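CcbJ (Streptomyces caelestis, PDB 4HGZ) probably transfers a methyl group from S-adenosyl-L-methionine to a nitrogen atom of its substrate. Local coordinates at residues V66-V71 with V132-F137; H88-S93 with G118-L123; D191-L196 with V214-G219; S209-V214 with I221-Y226; G244-E249 with V269-A274. All blocks are in the same frame, centred on the assembly; numbering follows the deposited sequence.

Contact 1 brings strand 66-69 back against strand 130-135 and so closes a loop of 60 residues in the middle of the mixed sheet. Contact 2 is nested inside that loop; it joins the end of strand 87-91, the neighbour of 66-69, to the loop after strand 113-117, and the two contacts touch. Further along the chain, contacts 3 and 4 cross: strand 207-216 pairs with 193-202 on one side and 221-229 on the other, and Val214 belongs to both. Together they join three of the four strands of the antiparallel sheet. Contact 5 follows in series, joining the last two strands at the far end of the mixed sheet, with its centre about 45 Å from that of contact 3.

Contact 1. Residues V66-V71 with V132-F137; sequences VLELGV and VVFAAF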
# COMPACT_ATOMS: atom_id res chain seq x y z
N VAL C 66 32.37 32.33 1.63
CA VAL C 66 31.53 31.28 2.17
C VAL C 66 32.26 29.94 2.17
O VAL C 66 33.18 29.73 1.38
CB VAL C 66 30.21 31.13 1.39
CG1 VAL C 66 29.48 32.46 1.33
CG2 VAL C 66 30.49 30.62 -0.01
N LEU C 67 31.83 29.05 3.05
CA LEU C 67 32.44 27.74 3.17
C LEU C 67 31.42 26.67 2.80
O LEU C 67 30.36 26.60 3.41
CB LEU C 67 32.90 27.53 4.61
CG LEU C 67 33.64 26.23 4.92
CD1 LEU C 67 35.09 26.35 4.50
CD2 LEU C 67 33.54 25.90 6.40
N GLU C 68 31.73 25.85 1.80
CA GLU C 68 30.88 24.72 1.48
C GLU C 68 31.44 23.43 2.08
O GLU C 68 32.53 23.00 1.74
CB GLU C 68 30.65 24.54 -0.03
CG GLU C 68 29.69 23.36 -0.29
CD GLU C 68 29.37 23.09 -1.76
OE1 GLU C 68 29.97 23.74 -2.64
OE2 GLU C 68 28.52 22.20 -2.01
N LEU C 69 30.67 22.81 2.98
CA LEU C 69 31.01 21.50 3.48
C LEU C 69 30.56 20.48 2.44
O LEU C 69 29.40 20.48 2.04
CB LEU C 69 30.29 21.24 4.79
CG LEU C 69 30.54 22.26 5.89
CD1 LEU C 69 29.91 21.78 7.19
CD2 LEU C 69 32.02 22.45 6.07
N GLY C 70 31.47 19.62 1.99
CA GLY C 70 31.13 18.58 1.02
C GLY C 70 30.99 19.15 -0.37
O GLY C 70 29.96 18.98 -1.02
N VAL C 71 32.04 19.81 -0.83
CA VAL C 71 31.98 20.58 -2.07
C VAL C 71 32.10 19.71 -3.32
O VAL C 71 31.94 20.19 -4.44
CB VAL C 71 33.10 21.63 -2.06
CG1 VAL C 71 34.46 20.94 -2.10
CG2 VAL C 71 32.94 22.63 -3.19
N VAL C 132 28.65 32.66 5.34
CA VAL C 132 27.72 31.55 5.20
C VAL C 132 28.49 30.24 5.21
O VAL C 132 29.49 30.08 4.51
CB VAL C 132 26.98 31.64 3.87
CG1 VAL C 132 25.93 30.54 3.76
CG2 VAL C 132 26.35 33.00 3.71
N VAL C 133 28.03 29.29 6.02
CA VAL C 133 28.56 27.94 5.95
C VAL C 133 27.40 27.08 5.48
O VAL C 133 26.30 27.18 6.04
CB VAL C 133 29.03 27.43 7.31
CG1 VAL C 133 29.53 26.03 7.19
CG2 VAL C 133 30.13 28.34 7.88
N PHE C 134 27.62 26.26 4.46
CA PHE C 134 26.50 25.46 3.98
C PHE C 134 26.86 24.04 3.62
O PHE C 134 28.02 23.71 3.34
CB PHE C 134 25.76 26.12 2.82
CG PHE C 134 26.52 26.15 1.53
CD1 PHE C 134 26.27 25.22 0.53
CD2 PHE C 134 27.47 27.14 1.29
CE1 PHE C 134 26.97 25.25 -0.67
CE2 PHE C 134 28.17 27.18 0.08
CZ PHE C 134 27.92 26.24 -0.90
N ALA C 135 25.82 23.22 3.60
CA ALA C 135 25.95 21.81 3.34
C ALA C 135 24.76 21.36 2.50
O ALA C 135 23.67 21.19 3.01
CB ALA C 135 26.00 21.07 4.65
N ALA C 136 24.99 21.17 1.21
CA ALA C 136 23.94 20.82 0.27
C ALA C 136 23.70 19.31 0.18
O ALA C 136 24.45 18.51 0.71
CB ALA C 136 24.27 21.38 -1.09
N PHE C 137 22.61 18.95 -0.49
CA PHE C 137 22.25 17.55 -0.73
C PHE C 137 22.76 16.55 0.31
O PHE C 137 23.68 15.77 0.05
CB PHE C 137 22.68 17.12 -2.13
CG PHE C 137 21.91 15.95 -2.66
CD1 PHE C 137 20.53 15.86 -2.46
CD2 PHE C 137 22.54 14.93 -3.37
CE1 PHE C 137 19.79 14.78 -2.96
CE2 PHE C 137 21.81 13.84 -3.87
CZ PHE C 137 20.43 13.77 -3.66
O HOH W 1 27.34 20.42 0.01
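Phe134 O accepts a backbone bond from Leu69 N at 2.8 Å, and Glu68 CA adds a CH...O contact to the same oxygen. One step back, Leu67 O accepts from Phe134 N at 3.0 Å, and Leu67 N donates to Val132 O at 2.9 Å; strands 66-69 and 130-135 run parallel, 17° apart. The Phe134 ring reaches across to Glu68 because its CG sits between the backbone N and the carbonyl carbon (chi1 71°). Glu68 CB lies over one ring face, and the extended chain carries the carboxylate along the ring, their planes only 25° apart. Val66 CG2 comes up at the ring edge, near its plane, 4.2 Å from Phe134 CE2. On the opposite face of the sheet Val133 CG1 touches both Leu67 CD2 and Leu69 CG. Where the strands part, a water accepts from Ala136 N at 2.7 Å and lies within bonding distance of Glu68 OE2 and Leu69 O, to which it may donate in turn. Helix 77-82 packs against Val66, Glu68 and Phe134, while Leu67 and Leu69 meet Phe120, an S-adenosyl-L-homocysteine-binding residue. Central strands 1 and 4 of a 3-2-1-4-5-7-6 sheet with antiparallel strand 265-272, the first leading into a glycine-rich turn, are characteristic of the Rossmann-like class I methyltransferase fold.

Contact 2. Residues H88-S93 with G118-L123; sequences HGVESS and GNFAKL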
# COMPACT_ATOMS: atom_id res chain seq x y z
N HIS C 88 35.42 28.83 -0.28
CA HIS C 88 36.31 27.79 0.25
C HIS C 88 35.51 26.50 0.36
O HIS C 88 34.45 26.46 1.00
CB HIS C 88 36.81 28.21 1.63
CG HIS C 88 37.57 29.50 1.61
ND1 HIS C 88 38.26 29.98 2.71
CD2 HIS C 88 37.76 30.41 0.62
CE1 HIS C 88 38.83 31.13 2.39
NE2 HIS C 88 38.55 31.41 1.13
N GLY C 89 35.99 25.44 -0.28
CA GLY C 89 35.26 24.17 -0.26
C GLY C 89 36.01 23.03 0.39
O GLY C 89 37.12 22.69 -0.04
N VAL C 90 35.41 22.43 1.41
CA VAL C 90 35.97 21.27 2.07
C VAL C 90 35.45 19.96 1.48
O VAL C 90 34.25 19.82 1.25
CB VAL C 90 35.66 21.28 3.57
CG1 VAL C 90 36.17 20.01 4.23
CG2 VAL C 90 36.28 22.50 4.23
N GLU C 91 36.35 19.02 1.25
CA GLU C 91 35.99 17.71 0.70
C GLU C 91 36.99 16.64 1.15
O GLU C 91 38.20 16.83 1.04
CB GLU C 91 35.98 17.76 -0.82
CG GLU C 91 35.66 16.42 -1.46
CD GLU C 91 34.35 15.86 -0.94
OE1 GLU C 91 34.30 14.65 -0.62
OE2 GLU C 91 33.39 16.65 -0.85
N SER C 92 36.48 15.51 1.64
CA SER C 92 37.33 14.42 2.15
C SER C 92 37.81 13.47 1.06
O SER C 92 38.83 12.81 1.22
CB SER C 92 36.61 13.62 3.24
OG SER C 92 35.38 13.09 2.78
N SER C 93 37.07 13.40 -0.04
CA SER C 93 37.44 12.52 -1.15
C SER C 93 38.53 13.15 -2.00
O SER C 93 38.32 14.17 -2.65
CB SER C 93 36.22 12.22 -2.02
OG SER C 93 36.63 11.63 -3.23
N GLY C 118 40.20 17.57 3.19
CA GLY C 118 40.21 17.09 4.55
C GLY C 118 38.87 16.77 5.16
O GLY C 118 37.82 16.99 4.56
N ASN C 119 38.92 16.24 6.37
CA ASN C 119 37.75 15.96 7.16
C ASN C 119 37.47 17.21 7.98
O ASN C 119 38.33 17.69 8.71
CB ASN C 119 38.01 14.74 8.05
CG ASN C 119 37.10 14.67 9.26
OD1 ASN C 119 36.14 15.44 9.38
ND2 ASN C 119 37.38 13.73 10.16
N PHE C 120 36.26 17.74 7.82
CA PHE C 120 35.93 19.03 8.41
C PHE C 120 36.20 19.08 9.91
O PHE C 120 36.64 20.09 10.44
CB PHE C 120 34.47 19.38 8.14
CG PHE C 120 34.07 20.72 8.66
CD1 PHE C 120 34.80 21.85 8.34
CD2 PHE C 120 32.95 20.85 9.48
CE1 PHE C 120 34.43 23.09 8.82
CE2 PHE C 120 32.57 22.09 9.97
CZ PHE C 120 33.31 23.22 9.64
N ALA C 121 35.92 17.97 10.58
CA ALA C 121 35.99 17.93 12.03
C ALA C 121 37.41 18.16 12.52
O ALA C 121 37.62 18.56 13.67
CB ALA C 121 35.44 16.60 12.54
N LYS C 122 38.39 17.92 11.64
CA LYS C 122 39.80 17.94 12.03
C LYS C 122 40.57 19.10 11.42
O LYS C 122 41.65 19.44 11.90
CB LYS C 122 40.48 16.61 11.69
CG LYS C 122 40.12 15.50 12.65
CD LYS C 122 40.33 14.13 12.06
CE LYS C 122 40.02 13.07 13.11
NZ LYS C 122 39.99 11.69 12.56
N LEU C 123 40.04 19.69 10.36
CA LEU C 123 40.71 20.81 9.70
C LEU C 123 40.76 22.05 10.56
O LEU C 123 39.77 22.44 11.17
CB LEU C 123 40.05 21.15 8.37
CG LEU C 123 40.58 20.34 7.19
CD1 LEU C 123 39.47 20.09 6.19
CD2 LEU C 123 41.73 21.06 6.56
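Val90 turns its CB toward the 118-123 loop, and the two methyls divide the work from there. CG1, anti to the backbone N (chi1 176°), reaches Gly118 O at 3.5 Å and then meets Leu123 CD1 tip to tip at 3.8 Å; it also faces Phe120 CB at 4.3 Å. CG2 approaches the Phe120 ring obliquely. Strand 87-91 is tied to the loop by one backbone bond, from Gly118 N to Glu91 O at 3.0 Å, nearly straight at the hydrogen (168°) but arriving well above the carbonyl plane. Gly118 has backbone angles that suit glycine. The loop then folds on itself: Asn119 OD1 accepts from Ala121 N at 2.8 Å, an Asx turn, and Asn119 O receives both Lys122 N and Leu123 N. Glu91 points away from the loop; Ser93 N binds its OE1 at 3.1 Å and Gly72 N its OE2, and a bond on each oxygen limits the rotation of the carboxylate. Phe120 rests on Leu67, Leu69 and helix 146-159. Glu91, Asn119 and Phe120 all bind S-adenosyl-L-homocysteine, although this chain holds none; an acidic residue ending the second strand, with the loop after the third beside that strand end, is characteristic of the cofactor pocket of class I methyltransferases.

Contact 3. Residues D191-L196 with V214-G219; sequences DTAVHL and VLSEGG
Val214 places CG1 over one face of the His195 imidazole, 4.3 Å from the ring centroid and 19° off the normal, a CH-pi contact displaced toward the rim. Its other methyl, CG2, lies 3.7 Å from His195 ND1, and the two side chains run side by side on one face of the antiparallel pair. Ala193 shares that face, its CB near Val214 CG1. On the other face Leu215 and Leu196 cross at about a right angle, CD1 to CD1 at 3.6 Å, and Leu215 CB meets Val194 CG2 at 4.0 Å. Val194 and Leu215 form the hydrogen-bonded pair: Val194 N to Leu215 O is 3.0 Å and Leu215 N to Val194 O 3.1 Å. Beyond them Glu217 N donates to Thr192 O, just as the second strand enters a type I turn from Ser216 to Gly219. A water donates to both Asp191 O and Glu217 OE1. The Glu217 carboxylate also forms a salt bridge to Arg222 and accepts from Leu223 N, both of the second subunit, which brings the open end of this hairpin into the subunit interface. His195 NE2 is bound to Glu190 OE2 and ND1 to His212 NE2; the carboxylate probably polarises the ring and would favour a proton on NE2.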
# COMPACT_ATOMS: atom_id res chain seq x y z
N ASP C 191 19.65 4.79 -22.83
CA ASP C 191 19.56 3.88 -23.97
C ASP C 191 20.31 2.58 -23.71
O ASP C 191 19.86 1.50 -24.12
CB ASP C 191 20.08 4.56 -25.24
CG ASP C 191 19.59 6.00 -25.39
OD1 ASP C 191 19.07 6.56 -24.40
OD2 ASP C 191 19.72 6.57 -26.50
N THR C 192 21.46 2.67 -23.05
CA THR C 192 22.35 1.51 -22.89
C THR C 192 22.67 1.16 -21.44
O THR C 192 23.57 0.38 -21.17
CB THR C 192 23.70 1.73 -23.63
OG1 THR C 192 24.45 2.75 -22.96
CG2 THR C 192 23.48 2.13 -25.11
N ALA C 193 21.94 1.75 -20.49
CA ALA C 193 22.16 1.41 -19.09
C ALA C 193 20.95 1.77 -18.25
O ALA C 193 20.17 2.65 -18.62
CB ALA C 193 23.40 2.12 -18.56
N VAL C 194 20.79 1.08 -17.13
CA VAL C 194 19.77 1.45 -16.16
C VAL C 194 20.43 1.75 -14.83
O VAL C 194 21.40 1.09 -14.45
CB VAL C 194 18.71 0.34 -15.98
CG1 VAL C 194 18.17 -0.08 -17.33
CG2 VAL C 194 19.31 -0.84 -15.27
N HIS C 195 19.91 2.76 -14.15
CA HIS C 195 20.36 3.12 -12.82
C HIS C 195 19.30 2.71 -11.81
O HIS C 195 18.15 3.15 -11.88
CB HIS C 195 20.61 4.63 -12.73
CG HIS C 195 21.66 5.11 -13.69
ND1 HIS C 195 22.90 5.57 -13.28
CD2 HIS C 195 21.66 5.19 -15.05
CE1 HIS C 195 23.61 5.91 -14.34
NE2 HIS C 195 22.88 5.69 -15.42
N LEU C 196 19.70 1.86 -10.87
CA LEU C 196 18.79 1.33 -9.86
C LEU C 196 19.34 1.61 -8.47
O LEU C 196 20.48 2.04 -8.32
CB LEU C 196 18.63 -0.18 -10.05
CG LEU C 196 18.47 -0.54 -11.53
CD1 LEU C 196 18.78 -2.00 -11.81
CD2 LEU C 196 17.06 -0.19 -11.97
N VAL C 214 24.50 0.57 -11.37
CA VAL C 214 24.44 0.82 -12.81
C VAL C 214 24.68 -0.49 -13.56
O VAL C 214 25.73 -1.12 -13.39
CB VAL C 214 25.52 1.85 -13.25
CG1 VAL C 214 25.31 2.27 -14.68
CG2 VAL C 214 25.49 3.08 -12.36
N LEU C 215 23.70 -0.92 -14.35
CA LEU C 215 23.85 -2.12 -15.18
C LEU C 215 23.93 -1.66 -16.63
O LEU C 215 23.13 -0.83 -17.06
CB LEU C 215 22.65 -3.04 -15.03
CG LEU C 215 22.17 -3.35 -13.62
CD1 LEU C 215 20.94 -4.26 -13.67
CD2 LEU C 215 23.28 -4.00 -12.83
N SER C 216 24.88 -2.21 -17.37
CA SER C 216 25.11 -1.74 -18.74
C SER C 216 24.96 -2.85 -19.76
O SER C 216 25.25 -4.01 -19.47
CB SER C 216 26.51 -1.10 -18.87
OG SER C 216 26.85 -0.37 -17.69
N GLU C 217 24.51 -2.47 -20.96
CA GLU C 217 24.30 -3.41 -22.06
C GLU C 217 25.43 -4.44 -22.19
O GLU C 217 25.19 -5.60 -22.50
CB GLU C 217 24.13 -2.67 -23.38
CG GLU C 217 23.84 -3.57 -24.57
CD GLU C 217 22.49 -4.27 -24.47
OE1 GLU C 217 21.50 -3.61 -24.09
OE2 GLU C 217 22.43 -5.48 -24.77
N GLY C 218 26.66 -4.02 -21.94
CA GLY C 218 27.76 -4.98 -22.03
C GLY C 218 27.64 -6.15 -21.06
O GLY C 218 27.99 -7.29 -21.38
N GLY C 219 27.14 -5.86 -19.87
CA GLY C 219 27.21 -6.81 -18.78
C GLY C 219 28.01 -6.22 -17.63
O GLY C 219 28.22 -6.87 -16.61
O HOH W 2 20.58 -1.28 -25.31

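Contact 4. Residues S209-V214 with I221-Y226; sequences SAHHIV and IRLFPY
A regular antiparallel beta hairpin joins strands 207-216 and 221-229, held by three hydrogen-bonded pairs: Ala210 with Tyr226, His212 with Phe224, and Val214 with Arg222. Six backbone bonds run between them, among them Phe224 N to His212 O at 2.7 Å. With chi1 at 73° the Tyr226 ring swings back across the pair until Ala210 CB sits over its face, 3.9 Å from the centroid, a CH-pi contact. On the same side of the sheet the Phe224 ring is met at its edge by Val214 CG2, 4.0 Å from Phe224 CE2, and its own CD2 comes to the edge of the His212 ring. Phe224 CZ lies over the rim of the Arg222 guanidinium. On the opposite side His211 meets two partners. Pro225 CG rests over one face of its ring, 4.1 Å from the centroid, while Leu223 CB approaches in the ring plane, 3.4 Å from His211 ND1. Leu223 CD2 packs alongside Ile213 CG1 at 3.9 Å. Strand 193-202 flanks 207-216: its Glu197 binds Tyr226 OH, and its Ala198 touches Ile213. Strand 221-229 is outermost within the chain, and a third subunit adjoins it: Leu223 N donates to Glu217 OE1 of that subunit, whose Ala193 also packs on Leu223.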
# COMPACT_ATOMS: atom_id res chain seq x y z
N SER C 209 21.22 2.90 4.28
CA SER C 209 22.41 2.33 3.70
C SER C 209 22.00 1.79 2.32
O SER C 209 21.12 0.94 2.21
CB SER C 209 22.96 1.23 4.59
OG SER C 209 24.02 0.55 3.95
N ALA C 210 22.64 2.30 1.28
CA ALA C 210 22.21 2.00 -0.07
C ALA C 210 23.37 1.81 -1.03
O ALA C 210 24.48 2.26 -0.78
CB ALA C 210 21.30 3.10 -0.57
N HIS C 211 23.09 1.11 -2.13
CA HIS C 211 23.95 1.10 -3.29
C HIS C 211 23.22 1.74 -4.45
O HIS C 211 22.08 1.39 -4.75
CB HIS C 211 24.28 -0.33 -3.70
CG HIS C 211 25.33 -0.97 -2.86
ND1 HIS C 211 26.54 -1.38 -3.38
CD2 HIS C 211 25.37 -1.27 -1.55
CE1 HIS C 211 27.27 -1.91 -2.42
NE2 HIS C 211 26.58 -1.86 -1.30
N HIS C 212 23.88 2.68 -5.11
CA HIS C 212 23.43 3.09 -6.42
C HIS C 212 24.03 2.08 -7.38
O HIS C 212 25.24 1.87 -7.38
CB HIS C 212 23.89 4.51 -6.74
CG HIS C 212 23.44 5.00 -8.08
ND1 HIS C 212 22.29 5.76 -8.25
CD2 HIS C 212 23.96 4.84 -9.32
CE1 HIS C 212 22.14 6.04 -9.53
NE2 HIS C 212 23.14 5.49 -10.20
N ILE C 213 23.18 1.43 -8.18
CA ILE C 213 23.61 0.39 -9.12
C ILE C 213 23.47 0.83 -10.57
O ILE C 213 22.45 1.38 -10.97
CB ILE C 213 22.75 -0.87 -8.94
CG1 ILE C 213 22.72 -1.28 -7.47
CG2 ILE C 213 23.26 -1.99 -9.82
CD1 ILE C 213 21.71 -2.36 -7.17
N VAL C 214 24.50 0.57 -11.37
CA VAL C 214 24.44 0.82 -12.81
C VAL C 214 24.68 -0.49 -13.56
O VAL C 214 25.73 -1.12 -13.39
CB VAL C 214 25.52 1.85 -13.25
CG1 VAL C 214 25.31 2.27 -14.68
CG2 VAL C 214 25.49 3.08 -12.36
N ILE C 221 28.75 -3.93 -14.35
CA ILE C 221 28.00 -3.56 -13.16
C ILE C 221 28.81 -2.62 -12.27
O ILE C 221 29.94 -2.92 -11.91
CB ILE C 221 27.61 -4.79 -12.34
CG1 ILE C 221 26.79 -5.77 -13.18
CG2 ILE C 221 26.86 -4.37 -11.08
CD1 ILE C 221 26.47 -7.07 -12.45
N ARG C 222 28.23 -1.49 -11.90
CA ARG C 222 28.91 -0.57 -11.00
C ARG C 222 28.06 -0.31 -9.77
O ARG C 222 26.89 0.06 -9.87
CB ARG C 222 29.22 0.74 -11.71
CG ARG C 222 29.99 0.54 -13.02
CD ARG C 222 31.48 0.33 -12.77
NE ARG C 222 32.17 1.60 -12.60
CZ ARG C 222 32.66 2.06 -11.45
NH1 ARG C 222 32.54 1.33 -10.34
NH2 ARG C 222 33.27 3.23 -11.41
N LEU C 223 28.66 -0.51 -8.60
CA LEU C 223 27.98 -0.27 -7.34
C LEU C 223 28.56 0.97 -6.66
O LEU C 223 29.77 1.12 -6.56
CB LEU C 223 28.13 -1.48 -6.43
CG LEU C 223 27.74 -2.83 -7.03
CD1 LEU C 223 28.05 -3.95 -6.04
CD2 LEU C 223 26.26 -2.84 -7.40
N PHE C 224 27.69 1.86 -6.20
CA PHE C 224 28.14 3.06 -5.50
C PHE C 224 27.45 3.15 -4.14
O PHE C 224 26.33 3.63 -4.04
CB PHE C 224 27.87 4.31 -6.35
CG PHE C 224 28.58 4.30 -7.68
CD1 PHE C 224 29.86 4.83 -7.80
CD2 PHE C 224 27.98 3.76 -8.80
CE1 PHE C 224 30.53 4.82 -9.03
CE2 PHE C 224 28.64 3.74 -10.03
CZ PHE C 224 29.92 4.28 -10.14
N PRO C 225 28.12 2.65 -3.10
CA PRO C 225 27.57 2.58 -1.75
C PRO C 225 27.47 3.94 -1.09
O PRO C 225 28.31 4.82 -1.32
CB PRO C 225 28.60 1.74 -0.99
CG PRO C 225 29.43 1.08 -2.04
CD PRO C 225 29.45 2.04 -3.18
N TYR C 226 26.46 4.11 -0.25
CA TYR C 226 26.40 5.29 0.60
C TYR C 226 25.58 5.04 1.88
O TYR C 226 24.90 4.03 2.01
CB TYR C 226 25.94 6.52 -0.20
CG TYR C 226 24.47 6.54 -0.59
CD1 TYR C 226 23.53 7.11 0.25
CD2 TYR C 226 24.04 5.98 -1.79
CE1 TYR C 226 22.20 7.12 -0.09
CE2 TYR C 226 22.70 6.00 -2.14
CZ TYR C 226 21.79 6.57 -1.28
OH TYR C 226 20.45 6.60 -1.60

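Contact 5. Residues G244-E249 with V269-A274; sequences GLELVE and VYRAAA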
# COMPACT_ATOMS: atom_id res chain seq x y z
N GLY C 244 24.13 25.82 19.66
CA GLY C 244 24.12 27.29 19.75
C GLY C 244 23.53 28.02 18.54
O GLY C 244 23.83 29.19 18.31
N LEU C 245 22.69 27.33 17.76
CA LEU C 245 22.09 27.92 16.57
C LEU C 245 20.58 28.02 16.74
O LEU C 245 19.99 27.24 17.48
CB LEU C 245 22.39 27.06 15.34
CG LEU C 245 23.81 27.03 14.79
CD1 LEU C 245 23.94 25.90 13.76
CD2 LEU C 245 24.16 28.37 14.19
N GLU C 246 19.95 28.96 16.03
CA GLU C 246 18.49 29.08 16.02
C GLU C 246 17.94 29.23 14.60
O GLU C 246 18.51 29.95 13.77
CB GLU C 246 17.99 30.23 16.92
CG GLU C 246 18.17 31.62 16.31
CD GLU C 246 17.93 32.75 17.31
OE1 GLU C 246 17.46 32.47 18.44
OE2 GLU C 246 18.23 33.92 16.98
N LEU C 247 16.84 28.53 14.31
CA LEU C 247 16.24 28.52 12.98
C LEU C 247 15.68 29.88 12.62
O LEU C 247 14.95 30.48 13.41
CB LEU C 247 15.12 27.49 12.94
CG LEU C 247 14.41 27.25 11.61
CD1 LEU C 247 15.35 26.59 10.62
CD2 LEU C 247 13.17 26.40 11.85
N VAL C 248 16.01 30.37 11.43
CA VAL C 248 15.42 31.63 10.97
C VAL C 248 14.47 31.43 9.79
O VAL C 248 13.57 32.23 9.59
CB VAL C 248 16.47 32.70 10.63
CG1 VAL C 248 17.14 33.18 11.89
CG2 VAL C 248 17.50 32.16 9.66
N GLU C 249 14.67 30.37 9.01
CA GLU C 249 13.72 30.09 7.94
C GLU C 249 13.88 28.69 7.37
O GLU C 249 14.97 28.11 7.39
CB GLU C 249 13.82 31.13 6.83
CG GLU C 249 15.21 31.28 6.23
CD GLU C 249 15.33 32.51 5.33
OE1 GLU C 249 15.59 32.34 4.12
OE2 GLU C 249 15.18 33.63 5.84
N VAL C 269 17.83 27.57 7.31
CA VAL C 269 18.79 28.62 7.55
C VAL C 269 18.83 28.94 9.04
O VAL C 269 17.79 29.27 9.64
CB VAL C 269 18.40 29.90 6.79
CG1 VAL C 269 19.49 30.95 6.93
CG2 VAL C 269 18.13 29.58 5.35
N TYR C 270 20.02 28.87 9.62
CA TYR C 270 20.22 29.08 11.05
C TYR C 270 21.15 30.26 11.32
O TYR C 270 22.04 30.56 10.51
CB TYR C 270 20.84 27.83 11.68
CG TYR C 270 19.99 26.58 11.58
CD1 TYR C 270 19.03 26.29 12.54
CD2 TYR C 270 20.15 25.70 10.52
CE1 TYR C 270 18.27 25.14 12.45
CE2 TYR C 270 19.38 24.57 10.42
CZ TYR C 270 18.44 24.29 11.39
OH TYR C 270 17.67 23.15 11.29
N ARG C 271 20.94 30.91 12.47
CA ARG C 271 21.80 31.98 12.95
C ARG C 271 22.41 31.56 14.27
O ARG C 271 21.94 30.62 14.91
CB ARG C 271 21.01 33.26 13.20
CG ARG C 271 20.71 34.10 12.00
CD ARG C 271 20.05 35.41 12.43
NE ARG C 271 18.92 35.17 13.32
CZ ARG C 271 18.25 36.12 13.97
NH1 ARG C 271 18.61 37.39 13.85
NH2 ARG C 271 17.23 35.79 14.75
N ALA C 272 23.43 32.29 14.70
CA ALA C 272 23.98 32.12 16.03
C ALA C 272 22.93 32.63 17.01
O ALA C 272 22.25 33.60 16.71
CB ALA C 272 25.25 32.93 16.16
N ALA C 273 22.81 31.99 18.17
CA ALA C 273 21.78 32.37 19.12
C ALA C 273 22.18 33.59 19.95
O ALA C 273 23.24 33.61 20.58
CB ALA C 273 21.43 31.20 20.02
N ALA C 274 21.31 34.60 19.96
CA ALA C 274 21.54 35.82 20.73
C ALA C 274 22.55 35.64 21.86
O ALA C 274 22.50 34.66 22.61
CB ALA C 274 20.21 36.36 21.27
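Leu247 CD1 fits over one face of the Tyr270 ring, 4.1 Å from the centroid, a CH-pi contact, while Leu245 CB lies against Tyr270 CB at 4.0 Å. The tyrosine thus meets both leucines, Leu247 over the ring and Leu245 at its root. On the other side Val248 lies across the Arg271 chain at about a right angle, and Val248 CG2 packs on Val269 CG1. Glu249 runs alongside Val269, its CG 3.5 Å from Val269 CG2. Val248 and Glu249 both face Val269, a classic beta bulge: Val269 O accepts from Val248 N at 2.8 Å and only weakly from Glu249 N, and the register slips by one. Toward the start, Gly244 ends helix 233-242 in a Schellman motif, and its O accepts from Ala273 N. Glu246 and Arg271 pair across the strands in a salt bridge, OE2 to NH2 at 3.1 Å, with carboxylate and guanidinium planes 30° apart. Helix 233-242 covers the tyrosine side, which is mainly apolar, with Tyr270 OH bound by Asp237. On the other face charged chains mix with Val248 and Val269; Glu249 OE1 is bound by His251, and the exposure of Arg271 probably makes its salt bridge only a modest source of stability.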